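Local coordinates for UDP-glucose 4-epimerase (Brucella ovis, PDB 4WOK), which probably interconverts UDP-glucose and UDP-galactose by inverting the sugar at C4, using a tightly held NAD as the redox cofactor, at residues V122-C128 / Y173-F179; N12-G18 / V78-A84; D226-R231 / G266-E271. The protein carries 2 engineered substitutions. All coordinates share one frame; numbering follows the deposited sequence.

Interaction 1 of 3, residues V122-C128 / Y173-F179. With NAD (nicotinamide-adenine-dinucleotide), chain B.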
# COMPACT_ATOMS: atom_id res chain seq x y z
N VAL A 122 4.03 -14.67 7.03
CA VAL A 122 3.23 -13.44 6.99
C VAL A 122 3.91 -12.32 6.22
O VAL A 122 5.03 -11.92 6.53
CB VAL A 122 2.89 -12.94 8.40
CG1 VAL A 122 2.14 -11.59 8.35
CG2 VAL A 122 2.06 -13.99 9.13
N ILE A 123 3.23 -11.83 5.19
CA ILE A 123 3.73 -10.71 4.42
C ILE A 123 2.90 -9.49 4.82
O ILE A 123 1.71 -9.45 4.55
CB ILE A 123 3.63 -10.95 2.90
CG1 ILE A 123 4.24 -12.31 2.52
CG2 ILE A 123 4.24 -9.77 2.13
CD1 ILE A 123 5.66 -12.46 2.92
N PHE A 124 3.53 -8.52 5.46
CA PHE A 124 2.84 -7.39 6.08
C PHE A 124 2.99 -6.12 5.26
O PHE A 124 4.11 -5.68 4.99
CB PHE A 124 3.36 -7.13 7.49
CG PHE A 124 2.71 -5.95 8.17
CD1 PHE A 124 1.36 -5.96 8.46
CD2 PHE A 124 3.45 -4.82 8.47
CE1 PHE A 124 0.74 -4.85 9.07
CE2 PHE A 124 2.84 -3.70 9.08
CZ PHE A 124 1.49 -3.72 9.38
N SER A 125 1.88 -5.53 4.85
CA SER A 125 1.94 -4.29 4.09
C SER A 125 2.07 -3.14 5.07
O SER A 125 1.12 -2.78 5.76
CB SER A 125 0.70 -4.12 3.19
OG SER A 125 1.08 -3.80 1.85
N SER A 126 3.26 -2.57 5.14
CA SER A 126 3.54 -1.51 6.09
C SER A 126 3.56 -0.18 5.35
O SER A 126 2.97 -0.08 4.27
CB SER A 126 4.88 -1.77 6.79
OG SER A 126 5.05 -0.88 7.89
N SER A 127 4.24 0.82 5.90
CA SER A 127 4.25 2.16 5.31
C SER A 127 5.54 2.87 5.62
O SER A 127 6.11 2.66 6.68
CB SER A 127 3.07 2.99 5.84
OG SER A 127 3.18 4.33 5.39
N CYS A 128 5.99 3.71 4.70
CA CYS A 128 7.15 4.55 4.96
C CYS A 128 6.79 5.69 5.91
O CYS A 128 7.65 6.46 6.32
CB CYS A 128 7.73 5.10 3.67
SG CYS A 128 8.65 3.89 2.70
N TYR A 173 8.38 -13.60 8.60
CA TYR A 173 7.69 -12.47 7.98
C TYR A 173 8.55 -11.61 7.11
O TYR A 173 9.77 -11.61 7.21
CB TYR A 173 7.05 -11.58 9.06
CG TYR A 173 8.07 -10.83 9.89
CD1 TYR A 173 8.64 -11.42 11.00
CD2 TYR A 173 8.45 -9.53 9.55
CE1 TYR A 173 9.57 -10.73 11.77
CE2 TYR A 173 9.37 -8.85 10.31
CZ TYR A 173 9.93 -9.45 11.42
OH TYR A 173 10.86 -8.77 12.18
N VAL A 174 7.87 -10.83 6.28
CA VAL A 174 8.48 -9.77 5.49
C VAL A 174 7.57 -8.58 5.65
O VAL A 174 6.37 -8.68 5.39
CB VAL A 174 8.60 -10.12 4.00
CG1 VAL A 174 9.11 -8.92 3.19
CG2 VAL A 174 9.50 -11.34 3.80
N ALA A 175 8.13 -7.46 6.11
CA ALA A 175 7.38 -6.22 6.20
C ALA A 175 7.77 -5.38 5.00
O ALA A 175 8.96 -5.22 4.72
CB ALA A 175 7.66 -5.49 7.51
N LEU A 176 6.78 -4.85 4.29
CA LEU A 176 7.05 -4.08 3.08
C LEU A 176 6.59 -2.64 3.27
O LEU A 176 5.41 -2.38 3.50
CB LEU A 176 6.36 -4.71 1.87
CG LEU A 176 6.80 -6.14 1.52
CD1 LEU A 176 5.92 -6.71 0.42
CD2 LEU A 176 8.28 -6.19 1.10
N ARG A 177 7.54 -1.71 3.17
CA ARG A 177 7.30 -0.30 3.42
C ARG A 177 7.28 0.48 2.11
O ARG A 177 8.19 0.35 1.29
CB ARG A 177 8.36 0.29 4.36
CG ARG A 177 8.54 -0.46 5.68
CD ARG A 177 9.72 0.12 6.48
NE ARG A 177 9.96 -0.58 7.74
CZ ARG A 177 11.16 -0.72 8.29
NH1 ARG A 177 12.23 -0.20 7.70
NH2 ARG A 177 11.30 -1.37 9.44
N TYR A 178 6.25 1.30 1.91
CA TYR A 178 6.20 2.15 0.73
C TYR A 178 5.35 3.37 1.03
O TYR A 178 4.64 3.40 2.04
CB TYR A 178 5.66 1.39 -0.49
CG TYR A 178 4.38 0.62 -0.21
CD1 TYR A 178 4.41 -0.65 0.38
CD2 TYR A 178 3.15 1.15 -0.57
CE1 TYR A 178 3.24 -1.34 0.63
CE2 TYR A 178 1.98 0.46 -0.34
CZ TYR A 178 2.03 -0.79 0.26
OH TYR A 178 0.86 -1.47 0.50
N PHE A 179 5.41 4.37 0.15
CA PHE A 179 4.70 5.62 0.38
C PHE A 179 3.30 5.67 -0.25
O PHE A 179 2.29 5.64 0.46
CB PHE A 179 5.52 6.81 -0.13
CG PHE A 179 6.53 7.32 0.87
CD1 PHE A 179 6.11 7.97 2.03
CD2 PHE A 179 7.89 7.15 0.65
CE1 PHE A 179 7.03 8.45 2.95
CE2 PHE A 179 8.82 7.63 1.56
CZ PHE A 179 8.39 8.28 2.71
PA NAD B . -8.04 -0.42 0.71
O1A NAD B . -8.87 0.18 1.83
O2A NAD B . -8.45 -0.43 -0.73
O5B NAD B . -7.93 -2.10 1.12
C5B NAD B . -8.11 -2.31 2.50
C4B NAD B . -8.88 -3.65 2.59
O4B NAD B . -8.88 -4.14 3.94
C3B NAD B . -10.31 -3.28 2.19
O3B NAD B . -10.76 -4.24 1.26
C2B NAD B . -11.07 -3.38 3.54
O2B NAD B . -12.36 -3.78 3.35
C1B NAD B . -10.23 -4.51 4.26
N9A NAD B . -10.29 -4.38 5.73
C8A NAD B . -10.05 -3.24 6.54
N7A NAD B . -10.15 -3.51 7.85
C5A NAD B . -10.47 -4.87 7.89
C6A NAD B . -10.72 -5.74 8.97
N6A NAD B . -10.68 -5.28 10.27
N1A NAD B . -11.01 -7.04 8.74
C2A NAD B . -11.05 -7.46 7.43
N3A NAD B . -10.85 -6.73 6.29
C4A NAD B . -10.55 -5.43 6.58
O3 NAD B . -6.62 0.23 1.10
PN NAD B . -5.36 -0.14 0.15
O1N NAD B . -5.46 -1.31 -0.78
O2N NAD B . -4.78 1.19 -0.18
O5D NAD B . -4.04 -0.53 1.19
C5D NAD B . -4.26 -1.63 1.93
C4D NAD B . -2.96 -1.89 2.68
O4D NAD B . -1.86 -1.14 2.02
C3D NAD B . -3.07 -1.31 4.10
O3D NAD B . -2.28 -2.13 4.90
C2D NAD B . -2.42 0.06 3.92
O2D NAD B . -1.84 0.58 5.05
C1D NAD B . -1.24 -0.39 3.02
N1N NAD B . -0.60 0.87 2.39
C2N NAD B . -1.31 1.51 1.37
C3N NAD B . -0.74 2.66 0.78
C7N NAD B . -1.50 3.37 -0.31
O7N NAD B . -1.01 4.35 -0.87
N7N NAD B . -2.74 2.88 -0.67
C4N NAD B . 0.50 3.12 1.23
C5N NAD B . 1.18 2.46 2.25
C6N NAD B . 0.61 1.32 2.84
O HOH W 1 1.49 5.41 3.42
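Val-122 to Ser-125 runs beside Tyr-173 to Leu-176 as a parallel pair, the short strand axes 4.8 Å apart and 16° from alignment. Backbone bonds alternate between the strands, from Val-174 N to Val-122 O through Phe-124 N, 2.8 Å from Val-174 O, to Leu-176 N on Phe-124 O. On one face CD1 of Ile-123 lies alongside Val-174 CB, and Ile-123 CG2 meets Leu-176 CD1 at 3.9 Å; helix 236-251 packs over this side. These are neighbouring strands of the parallel Rossmann sheet, and their C-terminal ends open onto the nicotinamide half of NAD. There CG of Tyr-178 sits between its own backbone N and carbonyl carbon (chi1 49°), which turns the ring back toward strand 122-125. Ser-125 OG arrives at the ring edge, in its plane, and hydrogen-bonds Tyr-178 OH at 2.7 Å; His-243 is a second partner of OG. Tyr-178 CE2 lies 3.4 Å from NAD C5N. Beyond the strands, Cys-128 N donates to Tyr-178 O, while Cys-128 CB stands over the centre of the Phe-179 ring, 3.3 Å from the centroid. Ser-127 OG, hydrogen-bonded to Ala-129 N, is also joined through a water to Phe-179 O.

Interaction 2 of 3, residues N12-G18 / V78-A84; sequences NNVLVVG and VAVIHFA. With NAD (nicotinamide-adenine-dinucleotide), chain B.
Strands 13-17 and 79-82 run parallel, 4.8 Å apart at their short axes and 17° from alignment, joined by five backbone bonds from Val-78 N on Asn-13 O to Phe-83 N on Val-17 O (2.8 Å). Side chains, mostly apolar, alternate between the two faces of the sheet. On one, Val-14 CG1 touches Ile-81 CD1 at 4.0 Å, and Val-16 CG1 meets the Phe-83 ring at its edge, in the ring plane, 3.9 Å from CD2; helix 22-33 packs against this side. On the other, Val-17 spreads its two methyls: CG2 meets Val-80 CG1 at 3.8 Å, whereas CG1, anti to the backbone N (chi1 -178°), reaches Ala-84 CB at 3.6 Å. Helix 96-116 covers that layer, and His-82, also on it, is tied through NE2 to Thr-107. The pair forms the centre of the Rossmann fold, where strand 13-17 leads into the glycine-rich turn toward the dinucleotide. Gly-18 has a positive phi that suits glycine, and a beta carbon would collide with Phe-83 C and Ala-84 N. Gly-18 CA and Ala-84 CA both approach the adenosine ribose, Gly-18 CA 3.4 Å from NAD O4B. Phe-83 O comes 3.2 Å from NAD C3D, on the other ribose.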
# COMPACT_ATOMS: atom_id res chain seq x y z
N ASN A 12 -1.29 -24.64 -2.40
CA ASN A 12 -1.01 -23.39 -3.07
C ASN A 12 -2.02 -22.29 -2.71
O ASN A 12 -2.06 -21.27 -3.38
CB ASN A 12 -0.94 -23.59 -4.59
CG ASN A 12 -2.31 -23.83 -5.22
OD1 ASN A 12 -3.20 -24.39 -4.58
ND2 ASN A 12 -2.47 -23.41 -6.47
N ASN A 13 -2.82 -22.50 -1.65
CA ASN A 13 -3.68 -21.40 -1.17
C ASN A 13 -2.85 -20.30 -0.52
O ASN A 13 -1.97 -20.58 0.30
CB ASN A 13 -4.72 -21.91 -0.16
CG ASN A 13 -5.75 -22.83 -0.79
OD1 ASN A 13 -6.15 -22.64 -1.94
ND2 ASN A 13 -6.19 -23.83 -0.03
N VAL A 14 -3.14 -19.05 -0.88
CA VAL A 14 -2.51 -17.91 -0.24
C VAL A 14 -3.63 -17.04 0.29
O VAL A 14 -4.53 -16.65 -0.45
CB VAL A 14 -1.60 -17.14 -1.21
CG1 VAL A 14 -1.11 -15.83 -0.59
CG2 VAL A 14 -0.40 -18.02 -1.59
N LEU A 15 -3.63 -16.79 1.59
CA LEU A 15 -4.69 -16.01 2.20
C LEU A 15 -4.37 -14.52 2.05
O LEU A 15 -3.37 -14.02 2.56
CB LEU A 15 -4.86 -16.38 3.68
CG LEU A 15 -6.04 -15.69 4.37
CD1 LEU A 15 -7.35 -16.28 3.83
CD2 LEU A 15 -5.92 -15.90 5.88
N VAL A 16 -5.23 -13.81 1.34
CA VAL A 16 -5.03 -12.39 1.10
C VAL A 16 -6.03 -11.62 1.95
O VAL A 16 -7.19 -11.44 1.58
CB VAL A 16 -5.18 -12.03 -0.38
CG1 VAL A 16 -4.78 -10.58 -0.60
CG2 VAL A 16 -4.30 -12.97 -1.24
N VAL A 17 -5.55 -11.20 3.10
CA VAL A 17 -6.37 -10.49 4.06
C VAL A 17 -6.45 -9.01 3.63
O VAL A 17 -5.43 -8.38 3.44
CB VAL A 17 -5.77 -10.65 5.46
CG1 VAL A 17 -6.63 -9.97 6.47
CG2 VAL A 17 -5.66 -12.14 5.81
N GLY A 18 -7.65 -8.48 3.46
CA GLY A 18 -7.81 -7.17 2.83
C GLY A 18 -7.76 -7.28 1.31
O GLY A 18 -7.57 -6.29 0.60
N VAL A 78 -0.27 -21.36 2.44
CA VAL A 78 1.18 -21.42 2.50
C VAL A 78 1.77 -20.08 2.93
O VAL A 78 2.94 -20.00 3.31
CB VAL A 78 1.80 -21.83 1.15
CG1 VAL A 78 1.19 -23.13 0.67
CG2 VAL A 78 1.59 -20.72 0.13
N ALA A 79 0.97 -19.03 2.85
CA ALA A 79 1.37 -17.70 3.29
C ALA A 79 0.13 -16.85 3.52
O ALA A 79 -0.93 -17.12 2.95
CB ALA A 79 2.28 -17.03 2.27
N VAL A 80 0.30 -15.81 4.33
CA VAL A 80 -0.75 -14.83 4.59
C VAL A 80 -0.21 -13.44 4.21
O VAL A 80 0.87 -13.06 4.65
CB VAL A 80 -1.19 -14.84 6.07
CG1 VAL A 80 -2.25 -13.76 6.36
CG2 VAL A 80 -1.72 -16.22 6.44
N ILE A 81 -0.94 -12.72 3.37
CA ILE A 81 -0.57 -11.35 3.03
C ILE A 81 -1.59 -10.42 3.69
O ILE A 81 -2.79 -10.54 3.47
CB ILE A 81 -0.53 -11.12 1.53
CG1 ILE A 81 0.24 -12.26 0.84
CG2 ILE A 81 0.13 -9.79 1.23
CD1 ILE A 81 0.33 -12.08 -0.66
N HIS A 82 -1.09 -9.50 4.50
CA HIS A 82 -1.93 -8.69 5.38
C HIS A 82 -2.03 -7.27 4.84
O HIS A 82 -1.12 -6.46 5.02
CB HIS A 82 -1.35 -8.71 6.80
CG HIS A 82 -2.12 -7.89 7.78
ND1 HIS A 82 -3.41 -7.46 7.54
CD2 HIS A 82 -1.80 -7.44 9.02
CE1 HIS A 82 -3.84 -6.76 8.59
NE2 HIS A 82 -2.88 -6.73 9.49
N PHE A 83 -3.14 -6.98 4.16
CA PHE A 83 -3.46 -5.63 3.67
C PHE A 83 -4.58 -4.96 4.47
O PHE A 83 -4.99 -3.84 4.15
CB PHE A 83 -3.94 -5.65 2.22
CG PHE A 83 -2.91 -6.11 1.22
CD1 PHE A 83 -1.88 -5.28 0.82
CD2 PHE A 83 -3.02 -7.37 0.63
CE1 PHE A 83 -0.94 -5.70 -0.14
CE2 PHE A 83 -2.09 -7.79 -0.32
CZ PHE A 83 -1.06 -6.95 -0.70
N ALA A 84 -5.12 -5.66 5.46
CA ALA A 84 -6.37 -5.25 6.07
C ALA A 84 -6.13 -4.17 7.12
O ALA A 84 -5.87 -4.45 8.28
CB ALA A 84 -7.07 -6.45 6.69
PA NAD B . -8.04 -0.42 0.71
O1A NAD B . -8.87 0.18 1.83
O2A NAD B . -8.45 -0.43 -0.73
O5B NAD B . -7.93 -2.10 1.12
C5B NAD B . -8.11 -2.31 2.50
C4B NAD B . -8.88 -3.65 2.59
O4B NAD B . -8.88 -4.14 3.94
C3B NAD B . -10.31 -3.28 2.19
O3B NAD B . -10.76 -4.24 1.26
C2B NAD B . -11.07 -3.38 3.54
O2B NAD B . -12.36 -3.78 3.35
C1B NAD B . -10.23 -4.51 4.26
N9A NAD B . -10.29 -4.38 5.73
C8A NAD B . -10.05 -3.24 6.54
N7A NAD B . -10.15 -3.51 7.85
C5A NAD B . -10.47 -4.87 7.89
C6A NAD B . -10.72 -5.74 8.97
N6A NAD B . -10.68 -5.28 10.27
N1A NAD B . -11.01 -7.04 8.74
C2A NAD B . -11.05 -7.46 7.43
N3A NAD B . -10.85 -6.73 6.29
C4A NAD B . -10.55 -5.43 6.58
O3 NAD B . -6.62 0.23 1.10
PN NAD B . -5.36 -0.14 0.15
O1N NAD B . -5.46 -1.31 -0.78
O2N NAD B . -4.78 1.19 -0.18
O5D NAD B . -4.04 -0.53 1.19
C5D NAD B . -4.26 -1.63 1.93
C4D NAD B . -2.96 -1.89 2.68
O4D NAD B . -1.86 -1.14 2.02
C3D NAD B . -3.07 -1.31 4.10
O3D NAD B . -2.28 -2.13 4.90
C2D NAD B . -2.42 0.06 3.92
O2D NAD B . -1.84 0.58 5.05
C1D NAD B . -1.24 -0.39 3.02
N1N NAD B . -0.60 0.87 2.39
C2N NAD B . -1.31 1.51 1.37
C3N NAD B . -0.74 2.66 0.78
C7N NAD B . -1.50 3.37 -0.31
O7N NAD B . -1.01 4.35 -0.87
N7N NAD B . -2.74 2.88 -0.67
C4N NAD B . 0.50 3.12 1.23
C5N NAD B . 1.18 2.46 2.25
C6N NAD B . 0.61 1.32 2.84

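Interaction 3 of 3, residues D226-R231 / G266-E271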
# COMPACT_ATOMS: atom_id res chain seq x y z
N ASP A 226 10.61 22.66 -9.09
CA ASP A 226 9.49 23.46 -9.60
C ASP A 226 8.71 24.15 -8.49
O ASP A 226 7.70 24.80 -8.74
CB ASP A 226 8.54 22.61 -10.45
CG ASP A 226 7.98 21.40 -9.71
OD1 ASP A 226 7.77 21.47 -8.48
OD2 ASP A 226 7.75 20.37 -10.38
N GLY A 227 9.18 23.99 -7.26
CA GLY A 227 8.57 24.69 -6.14
C GLY A 227 7.47 23.91 -5.44
O GLY A 227 7.08 24.26 -4.33
N THR A 228 6.95 22.87 -6.09
CA THR A 228 5.91 22.06 -5.47
C THR A 228 6.54 20.83 -4.82
O THR A 228 7.65 20.43 -5.18
CB THR A 228 4.81 21.61 -6.48
OG1 THR A 228 5.32 20.61 -7.38
CG2 THR A 228 4.29 22.80 -7.28
N CYS A 229 5.86 20.24 -3.85
CA CYS A 229 6.52 19.22 -3.04
C CYS A 229 6.64 17.89 -3.78
O CYS A 229 5.84 17.56 -4.66
CB CYS A 229 5.81 19.02 -1.70
SG CYS A 229 4.54 17.77 -1.72
N ILE A 230 7.66 17.14 -3.39
CA ILE A 230 8.03 15.90 -4.05
C ILE A 230 7.69 14.72 -3.14
O ILE A 230 8.01 14.73 -1.95
CB ILE A 230 9.53 15.90 -4.40
CG1 ILE A 230 9.83 16.99 -5.44
CG2 ILE A 230 9.95 14.53 -4.91
CD1 ILE A 230 11.30 17.10 -5.78
N ARG A 231 7.01 13.72 -3.69
CA ARG A 231 6.64 12.54 -2.91
C ARG A 231 6.92 11.29 -3.73
O ARG A 231 7.38 11.38 -4.88
CB ARG A 231 5.17 12.61 -2.48
CG ARG A 231 4.84 13.81 -1.58
CD ARG A 231 5.38 13.59 -0.17
NE ARG A 231 5.05 14.68 0.76
CZ ARG A 231 5.86 15.69 1.04
NH1 ARG A 231 7.04 15.77 0.45
NH2 ARG A 231 5.49 16.62 1.91
N GLY A 266 11.66 10.56 -6.63
CA GLY A 266 10.43 11.23 -6.28
C GLY A 266 9.73 11.92 -7.44
O GLY A 266 10.28 12.03 -8.55
N THR A 267 8.53 12.41 -7.18
CA THR A 267 7.72 13.08 -8.19
C THR A 267 7.00 14.27 -7.59
O THR A 267 6.38 14.15 -6.54
CB THR A 267 6.69 12.12 -8.79
OG1 THR A 267 7.33 10.89 -9.12
CG2 THR A 267 6.07 12.73 -10.03
N SER A 268 7.06 15.43 -8.25
CA SER A 268 6.40 16.61 -7.73
C SER A 268 4.94 16.68 -8.15
O SER A 268 4.53 16.03 -9.11
CB SER A 268 7.13 17.88 -8.18
OG SER A 268 6.72 18.24 -9.48
N ILE A 269 4.16 17.47 -7.42
CA ILE A 269 2.75 17.70 -7.75
C ILE A 269 2.60 18.26 -9.17
O ILE A 269 1.73 17.83 -9.93
CB ILE A 269 2.09 18.69 -6.76
CG1 ILE A 269 2.21 18.20 -5.31
CG2 ILE A 269 0.64 18.95 -7.14
CD1 ILE A 269 1.31 17.06 -4.96
N ARG A 270 3.46 19.22 -9.50
CA ARG A 270 3.43 19.85 -10.81
C ARG A 270 3.62 18.81 -11.91
O ARG A 270 2.86 18.80 -12.88
CB ARG A 270 4.50 20.94 -10.91
CG ARG A 270 4.53 21.67 -12.25
CD ARG A 270 3.26 22.49 -12.48
NE ARG A 270 3.15 23.60 -11.53
CZ ARG A 270 1.99 24.14 -11.13
NH1 ARG A 270 0.84 23.66 -11.60
NH2 ARG A 270 1.99 25.14 -10.26
N GLU A 271 4.60 17.92 -11.74
CA GLU A 271 4.85 16.88 -12.73
C GLU A 271 3.59 16.05 -12.97
O GLU A 271 3.24 15.74 -14.11
CB GLU A 271 5.97 15.95 -12.28
CG GLU A 271 7.35 16.58 -12.14
CD GLU A 271 8.37 15.56 -11.64
OE1 GLU A 271 8.69 14.62 -12.40
OE2 GLU A 271 8.83 15.68 -10.48
O HOH W 2 4.12 14.77 -5.20
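Asp-226, Thr-228 and Ser-268 each carry the first side-chain group between their own backbone N and carbonyl carbon, with chi1 of 57°, 72° and 82°, and this folds three short polar groups together at the start of helix 269-280. Ser-268 OG donates to Asp-226 OD2 at 2.5 Å, a short bond that uses the syn lone pair, on the side of the other carboxylate oxygen. That other oxygen, OD1, is gripped twice by Thr-228: its backbone N arrives nearly along the C-O axis, closing an Asx turn, and its OG1 comes from above the carboxylate plane. With its proton given to OD1, Thr-228 OG1 accepts from Arg-270 N across the contact at 3.1 Å, in a nearly straight bond. Both carboxylate oxygens of Asp-226 are thus tied down, and OD2 also rests 3.3 Å from Arg-270 CB. The amides at this helix end would probably favour the negative charge of Asp-226, though the nearby carboxylate of Glu-271 may oppose it.

Further along, Cys-229 O accepts from Ile-269 N. Arg-231 and Thr-267 then form an antiparallel hydrogen-bonded pair, with Thr-267 N on Arg-231 O at 2.8 Å and Arg-231 N returning to Thr-267 O. Ile-230 and Ser-268 make the adjoining non-hydrogen-bonded pair, Ile-230 CG1 lying against Ser-268 CB; Ile-230 CG2 also lies 3.6 Å from Gly-266 CA. A water donates to Thr-267 O and, weakly, to Cys-229 O. The Arg-231 guanidinium has Cys-229 SG over the centre of one face, and NH2 bonds to Pro-296 O.

Ser-268 OG also accepts from Glu-271 N at 3.1 Å, and Ser-268 N donates back to Glu-271 OE2, the reciprocal pair that defines an N-terminal capping box, here at the edge of a small mixed sheet.

Overall arrangement
Interactions 1 and 2 belong to one parallel sheet, their centres 13 Å apart, and strands 79-82 and 121-125 are neighbours in it. Ile-123 N lies 2.7 Å from Val-80 O and Ile-123 O 2.8 Å from His-82 N, both probable hydrogen bonds, and Ser-125 OG packs on Phe-83 CE1. Both contacts touch NAD: interaction 2 meets the two riboses and, through Ala-84 CB, the adenine, interaction 1 the nicotinamide and its ribose, where the side chain of Tyr-178 is about 11 Å from the zinc ion. Interaction 3 stands apart, its centre 25 Å from that of interaction 1 and 34 Å from that of interaction 2, across the chain's centre from the latter; its Arg-231 side chain is about 10 Å from NAD.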